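Local structure of glycosyltransferase Gtf1 (Streptococcus pneumoniae, 4PQG) at residues A207-F212 / G233-E238. The protein is a bacterial glycosyltransferase of the GT-B clan that carries an extended beta-sheet domain and has uridine-5'-diphosphate bound in its pocket. Residues are numbered along the deposited sequence; the frame is centred on the assembly and turned at random.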
loop_
_atom_site.group_PDB
_atom_site.type_symbol
_atom_site.label_atom_id
_atom_site.label_comp_id
_atom_site.label_asym_id
_atom_site.label_seq_id
_atom_site.Cartn_x
_atom_site.Cartn_y
_atom_site.Cartn_z
ATOM N N ALA A 207 23.274 3.679 7.718
ATOM C CA ALA A 207 24.215 2.727 8.295
ATOM C C ALA A 207 23.472 1.576 8.951
ATOM O O ALA A 207 23.904 0.413 8.888
ATOM C CB ALA A 207 25.121 3.424 9.301
ATOM N N PHE A 208 22.341 1.914 9.571
ATOM C CA PHE A 208 21.497 0.948 10.242
ATOM C C PHE A 208 20.898 -0.030 9.227
ATOM O O PHE A 208 20.941 -1.260 9.419
ATOM C CB PHE A 208 20.393 1.710 10.998
ATOM C CG PHE A 208 19.457 0.835 11.788
ATOM C CD1 PHE A 208 19.930 0.006 12.797
ATOM C CD2 PHE A 208 18.087 0.897 11.561
ATOM C CE1 PHE A 208 19.056 -0.763 13.552
ATOM C CE2 PHE A 208 17.213 0.141 12.318
ATOM C CZ PHE A 208 17.694 -0.690 13.315
ATOM N N VAL A 209 20.364 0.516 8.134
ATOM C CA VAL A 209 19.826 -0.313 7.045
ATOM C C VAL A 209 20.937 -1.153 6.399
ATOM O O VAL A 209 20.696 -2.293 6.026
ATOM C CB VAL A 209 19.071 0.549 5.999
ATOM C CG1 VAL A 209 18.702 -0.263 4.765
ATOM C CG2 VAL A 209 17.812 1.130 6.646
ATOM N N ARG A 210 22.139 -0.597 6.286
ATOM C CA ARG A 210 23.281 -1.386 5.791
ATOM C C ARG A 210 23.514 -2.631 6.652
ATOM O O ARG A 210 23.641 -3.738 6.124
ATOM C CB ARG A 210 24.556 -0.544 5.702
ATOM C CG ARG A 210 25.605 -1.188 4.815
ATOM C CD ARG A 210 26.913 -0.425 4.834
ATOM N NE ARG A 210 26.813 0.820 4.080
ATOM C CZ ARG A 210 26.735 0.907 2.746
ATOM N NH1 ARG A 210 26.726 -0.187 1.982
ATOM N NH2 ARG A 210 26.656 2.104 2.169
ATOM N N ALA A 211 23.552 -2.434 7.971
ATOM C CA ALA A 211 23.735 -3.518 8.937
ATOM C C ALA A 211 22.637 -4.548 8.802
ATOM O O ALA A 211 22.882 -5.758 8.872
ATOM C CB ALA A 211 23.760 -2.960 10.359
ATOM N N PHE A 212 21.408 -4.062 8.629
ATOM C CA PHE A 212 20.290 -4.933 8.338
ATOM C C PHE A 212 20.545 -5.776 7.073
ATOM O O PHE A 212 20.444 -7.020 7.099
ATOM C CB PHE A 212 19.004 -4.128 8.163
ATOM C CG PHE A 212 17.889 -4.945 7.568
ATOM C CD1 PHE A 212 17.183 -5.849 8.355
ATOM C CD2 PHE A 212 17.587 -4.845 6.221
ATOM C CE1 PHE A 212 16.173 -6.630 7.801
ATOM C CE2 PHE A 212 16.582 -5.623 5.654
ATOM C CZ PHE A 212 15.874 -6.520 6.452
ATOM N N GLY A 233 18.005 3.713 -0.942
ATOM C CA GLY A 233 18.401 3.240 -2.278
ATOM C C GLY A 233 19.852 2.844 -2.463
ATOM O O GLY A 233 20.154 1.755 -2.945
ATOM N N GLN A 234 20.753 3.735 -2.101
ATOM C CA GLN A 234 22.165 3.492 -2.275
ATOM C C GLN A 234 22.642 2.263 -1.510
ATOM O O GLN A 234 23.388 1.438 -2.048
ATOM C CB GLN A 234 22.932 4.699 -1.802
ATOM C CG GLN A 234 24.424 4.606 -2.034
ATOM C CD GLN A 234 25.056 5.962 -1.950
ATOM O OE1 GLN A 234 24.387 6.980 -2.164
ATOM N NE2 GLN A 234 26.345 5.999 -1.634
ATOM N N VAL A 235 22.218 2.170 -0.248
ATOM C CA VAL A 235 22.592 1.065 0.646
ATOM C C VAL A 235 22.011 -0.262 0.155
ATOM O O VAL A 235 22.695 -1.290 0.165
ATOM C CB VAL A 235 22.132 1.355 2.095
ATOM C CG1 VAL A 235 22.321 0.131 2.961
ATOM C CG2 VAL A 235 22.913 2.542 2.659
ATOM N N VAL A 236 20.755 -0.244 -0.281
ATOM C CA VAL A 236 20.144 -1.435 -0.880
ATOM C C VAL A 236 20.893 -1.868 -2.167
ATOM O O VAL A 236 21.221 -3.049 -2.342
ATOM C CB VAL A 236 18.627 -1.214 -1.139
ATOM C CG1 VAL A 236 18.009 -2.388 -1.892
ATOM C CG2 VAL A 236 17.903 -1.021 0.174
ATOM N N PHE A 237 21.174 -0.903 -3.042
ATOM C CA PHE A 237 21.879 -1.146 -4.295
ATOM C C PHE A 237 23.235 -1.790 -4.029
ATOM O O PHE A 237 23.560 -2.828 -4.618
ATOM C CB PHE A 237 22.041 0.151 -5.124
ATOM C CG PHE A 237 20.925 0.391 -6.126
ATOM C CD1 PHE A 237 21.219 0.762 -7.439
ATOM C CD2 PHE A 237 19.582 0.245 -5.758
ATOM C CE1 PHE A 237 20.208 0.972 -8.371
ATOM C CE2 PHE A 237 18.561 0.461 -6.690
ATOM C CZ PHE A 237 18.877 0.825 -8.001
ATOM N N GLU A 238 23.995 -1.200 -3.108
ATOM C CA GLU A 238 25.342 -1.668 -2.824
ATOM C C GLU A 238 25.343 -3.077 -2.245
ATOM O O GLU A 238 26.088 -3.950 -2.714
ATOM C CB GLU A 238 26.043 -0.703 -1.877
ATOM C CG GLU A 238 26.501 0.571 -2.560
ATOM C CD GLU A 238 27.045 1.590 -1.582
ATOM O OE1 GLU A 238 26.977 1.355 -0.354
ATOM O OE2 GLU A 238 27.539 2.632 -2.039
#
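With chi1 at 171°, Val235 sets CG1 anti to its own backbone nitrogen and drives that methyl into the flank of helix 205-215, where it lies 3.4 Å from CA of Arg210 and 3.6 Å from Arg210 CB. Val209 adds a looser apolar touch, its CG1 meeting Val235 CG1 at 4.1 Å. Arg210 leaves its helix with CG anti to the backbone N, runs straight through chi2, then bends at chi3, which carries the guanidinium over Val235 to Glu238. There Arg210 NH2 lies 2.7 Å and Arg210 NH1 2.8 Å from a single oxygen, Glu238 OE1. OE1 sits close to the guanidinium plane and the two flat groups are nearly coplanar, yet both hydrogen bonds are bent (144° from Arg210 NH2, 136° from Arg210 NH1), as expected when the two terminal nitrogens of one guanidinium share one oxygen. Val235 CG2 lies over one face, displaced toward the rim, 3.8 Å from Arg210 NH2. The contact joins helix 205-215, which follows the last strand of the ten-stranded antiparallel sheet, to helix 233-240, whose Val236 rests on strand 223-226 of the seven-stranded parallel sheet. Glu239 also salt-bridges Arg210 NH1; lying between consecutive acids, Arg210 probably eases their repulsion and favours both staying ionised, while they help fix its rotation.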